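PDB 4CUA: beta-galactosidase from Streptococcus pneumoniae, which hydrolyses terminal beta-galactosides, the part described here being a carbohydrate-binding module that probably recognises galactose-containing glycans. Local coordinates for residues F122-A136 and H147-R159. Numbering follows the deposited sequence.
Sequences FNDSANWKPVTNLKA and HFSFDKVETYAIR. With EDO (1,2-ethanediol), chain E.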
loop_
_atom_site.group_PDB
_atom_site.type_symbol
_atom_site.label_atom_id
_atom_site.label_comp_id
_atom_site.label_asym_id
_atom_site.label_seq_id
_atom_site.Cartn_x
_atom_site.Cartn_y
_atom_site.Cartn_z
ATOM N N PHE A 122 11.023 -8.352 0.418
ATOM C CA PHE A 122 10.357 -7.279 -0.275
ATOM C C PHE A 122 11.296 -6.226 -0.854
ATOM O O PHE A 122 10.919 -5.522 -1.755
ATOM C CB PHE A 122 9.336 -6.541 0.614
ATOM C CG PHE A 122 8.136 -7.337 0.996
ATOM C CD1 PHE A 122 7.730 -8.496 0.326
ATOM C CD2 PHE A 122 7.354 -6.891 2.058
ATOM C CE1 PHE A 122 6.599 -9.211 0.718
ATOM C CE2 PHE A 122 6.207 -7.584 2.430
ATOM C CZ PHE A 122 5.829 -8.721 1.759
ATOM N N ASN A 123 12.506 -6.113 -0.302
ATOM C CA ASN A 123 13.441 -5.123 -0.778
ATOM C C ASN A 123 14.167 -5.540 -2.064
ATOM O O ASN A 123 14.889 -4.695 -2.618
ATOM C CB ASN A 123 14.469 -4.839 0.289
ATOM C CG ASN A 123 13.837 -4.178 1.504
ATOM O OD1 ASN A 123 13.015 -3.275 1.351
ATOM N ND2 ASN A 123 14.249 -4.609 2.688
ATOM N N ASP A 124 14.053 -6.794 -2.458
ATOM C CA ASP A 124 14.711 -7.304 -3.711
ATOM C C ASP A 124 13.757 -7.124 -4.873
ATOM O O ASP A 124 12.698 -7.788 -4.914
ATOM C CB ASP A 124 15.108 -8.733 -3.484
ATOM C CG ASP A 124 15.901 -9.340 -4.659
ATOM O OD1 ASP A 124 16.012 -8.622 -5.691
ATOM O OD2 ASP A 124 16.288 -10.529 -4.461
ATOM N N SER A 125 14.116 -6.284 -5.822
ATOM C CA SER A 125 13.260 -6.023 -6.989
ATOM C C SER A 125 13.034 -7.294 -7.831
ATOM O O SER A 125 11.966 -7.363 -8.492
ATOM C CB SER A 125 13.814 -4.868 -7.821
ATOM O OG SER A 125 15.095 -5.275 -8.304
ATOM N N ALA A 126 13.898 -8.312 -7.766
ATOM C CA ALA A 126 13.624 -9.588 -8.455
ATOM C C ALA A 126 12.387 -10.317 -7.942
ATOM O O ALA A 126 11.877 -11.263 -8.558
ATOM C CB ALA A 126 14.829 -10.517 -8.432
ATOM N N ASN A 127 11.893 -9.907 -6.770
ATOM C CA ASN A 127 10.761 -10.576 -6.185
ATOM C C ASN A 127 9.407 -9.945 -6.544
ATOM O O ASN A 127 8.396 -10.440 -6.020
ATOM C CB ASN A 127 10.955 -10.615 -4.655
ATOM C CG ASN A 127 12.028 -11.580 -4.235
ATOM O OD1 ASN A 127 12.260 -12.579 -4.921
ATOM N ND2 ASN A 127 12.673 -11.335 -3.089
ATOM N N TRP A 128 9.431 -8.927 -7.379
ATOM C CA TRP A 128 8.264 -8.213 -7.825
ATOM C C TRP A 128 8.135 -8.191 -9.347
ATOM O O TRP A 128 9.141 -8.083 -10.063
ATOM C CB TRP A 128 8.321 -6.783 -7.367
ATOM C CG TRP A 128 8.330 -6.684 -5.862
ATOM C CD1 TRP A 128 9.404 -6.534 -5.072
ATOM C CD2 TRP A 128 7.189 -6.717 -4.989
ATOM N NE1 TRP A 128 9.050 -6.543 -3.735
ATOM C CE2 TRP A 128 7.674 -6.602 -3.681
ATOM C CE3 TRP A 128 5.837 -6.827 -5.199
ATOM C CZ2 TRP A 128 6.836 -6.642 -2.550
ATOM C CZ3 TRP A 128 4.974 -6.835 -4.070
ATOM C CH2 TRP A 128 5.503 -6.722 -2.777
ATOM N N LYS A 129 6.888 -8.277 -9.822
ATOM C CA LYS A 129 6.617 -7.947 -11.202
ATOM C C LYS A 129 5.484 -6.954 -11.293
ATOM O O LYS A 129 4.609 -6.933 -10.356
ATOM C CB LYS A 129 6.185 -9.187 -11.996
ATOM C CG LYS A 129 7.311 -10.213 -12.188
ATOM C CD LYS A 129 6.897 -11.225 -13.241
ATOM C CE LYS A 129 8.001 -12.253 -13.381
ATOM N NZ LYS A 129 7.559 -13.333 -14.297
ATOM N N PRO A 130 5.445 -6.148 -12.346
ATOM C CA PRO A 130 4.347 -5.220 -12.504
ATOM C C PRO A 130 3.051 -5.890 -12.919
ATOM O O PRO A 130 3.088 -6.881 -13.612
ATOM C CB PRO A 130 4.795 -4.267 -13.585
ATOM C CG PRO A 130 5.688 -5.139 -14.448
ATOM C CD PRO A 130 6.388 -6.058 -13.512
ATOM N N VAL A 131 1.921 -5.402 -12.414
ATOM C CA VAL A 131 0.649 -5.894 -12.868
ATOM C C VAL A 131 0.509 -5.614 -14.395
ATOM O O VAL A 131 1.102 -4.710 -14.952
ATOM C CB VAL A 131 -0.508 -5.324 -12.038
ATOM C CG1 VAL A 131 -0.309 -5.801 -10.608
ATOM C CG2 VAL A 131 -0.690 -3.825 -12.223
ATOM N N THR A 132 -0.322 -6.423 -15.045
ATOM C CA THR A 132 -0.544 -6.254 -16.490
ATOM C C THR A 132 -1.951 -5.788 -16.811
ATOM O O THR A 132 -2.873 -6.055 -16.069
ATOM C CB THR A 132 -0.257 -7.588 -17.216
ATOM O OG1 THR A 132 -0.998 -8.670 -16.672
ATOM C CG2 THR A 132 1.176 -7.936 -17.076
ATOM N N ASN A 133 -2.082 -5.084 -17.914
ATOM C CA ASN A 133 -3.329 -4.529 -18.375
ATOM C C ASN A 133 -4.050 -3.724 -17.297
ATOM O O ASN A 133 -5.240 -3.867 -17.005
ATOM C CB ASN A 133 -4.213 -5.650 -18.920
ATOM C CG ASN A 133 -3.666 -6.226 -20.235
ATOM O OD1 ASN A 133 -3.546 -5.503 -21.201
ATOM N ND2 ASN A 133 -3.251 -7.439 -20.185
ATOM N N LEU A 134 -3.248 -2.874 -16.718
ATOM C CA LEU A 134 -3.741 -1.917 -15.754
ATOM C C LEU A 134 -4.782 -0.999 -16.332
ATOM O O LEU A 134 -4.591 -0.375 -17.381
ATOM C CB LEU A 134 -2.592 -1.071 -15.210
ATOM C CG LEU A 134 -3.009 -0.074 -14.099
ATOM C CD1 LEU A 134 -3.497 -0.717 -12.813
ATOM C CD2 LEU A 134 -1.763 0.817 -13.822
ATOM N N LYS A 135 -5.864 -0.853 -15.587
ATOM C CA LYS A 135 -6.820 0.180 -15.818
ATOM C C LYS A 135 -6.757 1.071 -14.568
ATOM O O LYS A 135 -6.871 0.561 -13.470
ATOM C CB LYS A 135 -8.231 -0.357 -15.994
ATOM C CG LYS A 135 -8.393 -1.372 -17.121
ATOM C CD LYS A 135 -9.874 -1.643 -17.398
ATOM C CE LYS A 135 -10.034 -2.499 -18.656
ATOM N NZ LYS A 135 -9.615 -3.901 -18.387
ATOM N N ALA A 136 -6.589 2.346 -14.809
ATOM C CA ALA A 136 -6.330 3.319 -13.721
ATOM C C ALA A 136 -7.049 4.586 -14.074
ATOM O O ALA A 136 -7.342 4.863 -15.242
ATOM C CB ALA A 136 -4.847 3.605 -13.636
ATOM N N HIS A 147 -9.558 3.950 -8.042
ATOM C CA HIS A 147 -9.695 2.524 -8.303
ATOM C C HIS A 147 -8.831 2.056 -9.467
ATOM O O HIS A 147 -8.800 2.704 -10.493
ATOM C CB HIS A 147 -11.171 2.240 -8.642
ATOM C CG HIS A 147 -12.095 2.636 -7.569
ATOM N ND1 HIS A 147 -12.148 1.979 -6.381
ATOM C CD2 HIS A 147 -12.954 3.660 -7.475
ATOM C CE1 HIS A 147 -13.034 2.559 -5.589
ATOM N NE2 HIS A 147 -13.557 3.563 -6.240
ATOM N N PHE A 148 -8.143 0.965 -9.232
ATOM C CA PHE A 148 -7.271 0.277 -10.175
ATOM C C PHE A 148 -7.723 -1.159 -10.361
ATOM O O PHE A 148 -8.214 -1.796 -9.443
ATOM C CB PHE A 148 -5.817 0.235 -9.629
ATOM C CG PHE A 148 -5.251 1.572 -9.296
ATOM C CD1 PHE A 148 -4.660 2.386 -10.235
ATOM C CD2 PHE A 148 -5.308 2.036 -7.980
ATOM C CE1 PHE A 148 -4.130 3.628 -9.899
ATOM C CE2 PHE A 148 -4.770 3.270 -7.651
ATOM C CZ PHE A 148 -4.166 4.070 -8.595
ATOM N N SER A 149 -7.626 -1.648 -11.615
ATOM C CA SER A 149 -7.900 -3.039 -11.906
ATOM C C SER A 149 -6.849 -3.522 -12.912
ATOM O O SER A 149 -6.263 -2.710 -13.628
ATOM C CB SER A 149 -9.329 -3.250 -12.406
ATOM O OG SER A 149 -9.566 -2.611 -13.632
ATOM N N PHE A 150 -6.600 -4.800 -12.849
ATOM C CA PHE A 150 -5.517 -5.423 -13.597
ATOM C C PHE A 150 -5.769 -6.907 -13.695
ATOM O O PHE A 150 -6.677 -7.505 -13.088
ATOM C CB PHE A 150 -4.138 -5.088 -12.954
ATOM C CG PHE A 150 -4.111 -5.218 -11.470
ATOM C CD1 PHE A 150 -3.940 -6.427 -10.880
ATOM C CD2 PHE A 150 -4.284 -4.070 -10.661
ATOM C CE1 PHE A 150 -3.942 -6.580 -9.485
ATOM C CE2 PHE A 150 -4.309 -4.217 -9.281
ATOM C CZ PHE A 150 -4.156 -5.446 -8.704
ATOM N N ASP A 151 -4.980 -7.569 -14.555
ATOM C CA ASP A 151 -5.135 -8.992 -14.685
ATOM C C ASP A 151 -4.960 -9.718 -13.350
ATOM O O ASP A 151 -4.038 -9.454 -12.593
ATOM C CB ASP A 151 -4.118 -9.543 -15.690
ATOM C CG ASP A 151 -4.348 -9.069 -17.114
ATOM O OD1 ASP A 151 -5.508 -8.771 -17.546
ATOM O OD2 ASP A 151 -3.317 -8.941 -17.826
ATOM N N LYS A 152 -5.815 -10.666 -13.039
ATOM C CA LYS A 152 -5.721 -11.430 -11.872
ATOM C C LYS A 152 -4.374 -12.143 -11.678
ATOM O O LYS A 152 -3.852 -12.746 -12.653
ATOM C CB LYS A 152 -6.859 -12.426 -11.919
ATOM C CG LYS A 152 -6.969 -13.387 -10.812
ATOM C CD LYS A 152 -8.256 -14.197 -11.126
ATOM C CE LYS A 152 -8.271 -14.844 -12.536
ATOM N NZ LYS A 152 -9.529 -15.600 -12.931
ATOM N N VAL A 153 -3.794 -12.028 -10.487
ATOM C CA VAL A 153 -2.590 -12.729 -10.041
ATOM C C VAL A 153 -2.830 -13.409 -8.699
ATOM O O VAL A 153 -3.597 -12.906 -7.844
ATOM C CB VAL A 153 -1.368 -11.770 -9.926
ATOM C CG1 VAL A 153 -0.952 -11.249 -11.258
ATOM C CG2 VAL A 153 -1.635 -10.595 -9.007
ATOM N N GLU A 154 -2.177 -14.533 -8.482
ATOM C CA GLU A 154 -2.177 -15.227 -7.213
ATOM C C GLU A 154 -0.870 -14.920 -6.481
ATOM O O GLU A 154 0.234 -15.299 -6.894
ATOM C CB GLU A 154 -2.312 -16.725 -7.428
ATOM C CG GLU A 154 -2.576 -17.503 -6.167
ATOM C CD GLU A 154 -2.917 -18.958 -6.434
ATOM O OE1 GLU A 154 -3.032 -19.335 -7.634
ATOM O OE2 GLU A 154 -3.070 -19.712 -5.451
ATOM N N THR A 155 -0.986 -14.196 -5.383
ATOM C CA THR A 155 0.206 -13.591 -4.782
ATOM C C THR A 155 0.027 -13.452 -3.271
ATOM O O THR A 155 -1.104 -13.302 -2.761
ATOM C CB THR A 155 0.506 -12.236 -5.424
ATOM O OG1 THR A 155 1.768 -11.758 -4.920
ATOM C CG2 THR A 155 -0.565 -11.251 -5.109
ATOM N N TYR A 156 1.167 -13.456 -2.565
ATOM C CA TYR A 156 1.191 -13.129 -1.127
ATOM C C TYR A 156 1.047 -11.624 -0.869
ATOM O O TYR A 156 0.671 -11.256 0.250
ATOM C CB TYR A 156 2.484 -13.595 -0.480
ATOM C CG TYR A 156 2.567 -15.074 -0.335
ATOM C CD1 TYR A 156 1.790 -15.732 0.594
ATOM C CD2 TYR A 156 3.541 -15.820 -1.009
ATOM C CE1 TYR A 156 1.887 -17.105 0.795
ATOM C CE2 TYR A 156 3.631 -17.181 -0.792
ATOM C CZ TYR A 156 2.789 -17.811 0.078
ATOM O OH TYR A 156 2.947 -19.193 0.285
ATOM N N ALA A 157 1.335 -10.779 -1.849
ATOM C CA ALA A 157 1.380 -9.317 -1.596
ATOM C C ALA A 157 1.287 -8.518 -2.837
ATOM O O ALA A 157 1.814 -8.913 -3.886
ATOM C CB ALA A 157 2.658 -8.969 -0.863
ATOM N N ILE A 158 0.626 -7.384 -2.773
ATOM C CA ILE A 158 0.770 -6.389 -3.776
ATOM C C ILE A 158 1.225 -5.128 -3.109
ATOM O O ILE A 158 1.001 -4.971 -1.905
ATOM C CB ILE A 158 -0.473 -6.193 -4.680
ATOM C CG1 ILE A 158 -1.617 -5.568 -3.867
ATOM C CG2 ILE A 158 -0.807 -7.535 -5.339
ATOM C CD1 ILE A 158 -2.648 -4.856 -4.705
ATOM N N ARG A 159 1.833 -4.272 -3.892
ATOM C CA ARG A 159 2.220 -2.945 -3.449
ATOM C C ARG A 159 2.101 -1.922 -4.554
ATOM O O ARG A 159 2.088 -2.253 -5.769
ATOM C CB ARG A 159 3.627 -2.896 -2.870
ATOM C CG ARG A 159 4.756 -2.984 -3.897
ATOM C CD ARG A 159 6.091 -3.134 -3.182
ATOM N NE ARG A 159 7.149 -3.085 -4.191
ATOM C CZ ARG A 159 8.440 -3.225 -3.863
ATOM N NH1 ARG A 159 8.809 -3.345 -2.594
ATOM N NH2 ARG A 159 9.332 -3.188 -4.828
HETATM C C1 EDO E . 9.928 -2.571 0.226
HETATM O O1 EDO E . 10.681 -2.169 1.273
HETATM C C2 EDO E . 8.453 -2.713 0.786
HETATM O O2 EDO E . 7.617 -2.576 -0.238
HETATM O O HOH W 1 11.990 -4.025 -4.212
HETATM O O HOH W 2 -1.541 -8.297 -13.273
HETATM O O HOH W 3 -7.035 -5.882 -16.850
HETATM O O HOH W 4 -9.391 -4.964 -15.484
#
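Arg-159 lays its guanidinium flat on the indole of Trp-128, the planes 11° apart; CZ sits 3.5 Å from the centroid of the five-membered ring, a cation-pi stack, while CD rests over the six-membered ring as a CH-pi contact. The arginine side chain leaves with CG between backbone N and carbonyl carbon (chi1 74°) and runs extended to NE. Trp-128 NE1 is bonded to Phe-122 O at 2.9 Å; that carbonyl also receives a weak bond from Arg-159 NH1, which donates to ethanediol O2, probably from the crystallisation liquor, and a water links it to NH2. Farther along, Val-131 puts CG1 over one face of Phe-150, 3.9 Å from the ring centroid, and Leu-134 CD1 meets the ring edge. Asp-151 OD2 accepts hydrogen bonds from Thr-132 OG1 (2.6 Å) on its anti side, tilted from the carboxylate plane, and from Asn-133 ND2 (2.8 Å) by its syn lone pair. Lys-135 N to Ser-149 O (2.7 Å) and Ser-149 N to Lys-135 O (3.0 Å) make one antiparallel hydrogen-bonded pair, tying the connection to strand 145-155 of the galactose-binding-domain fold. Two donors should fix the carboxylate's rotation and favour its charged form; the stack on Trp-128 and a salt bridge from NE to Glu-98 together hold the guanidinium flat.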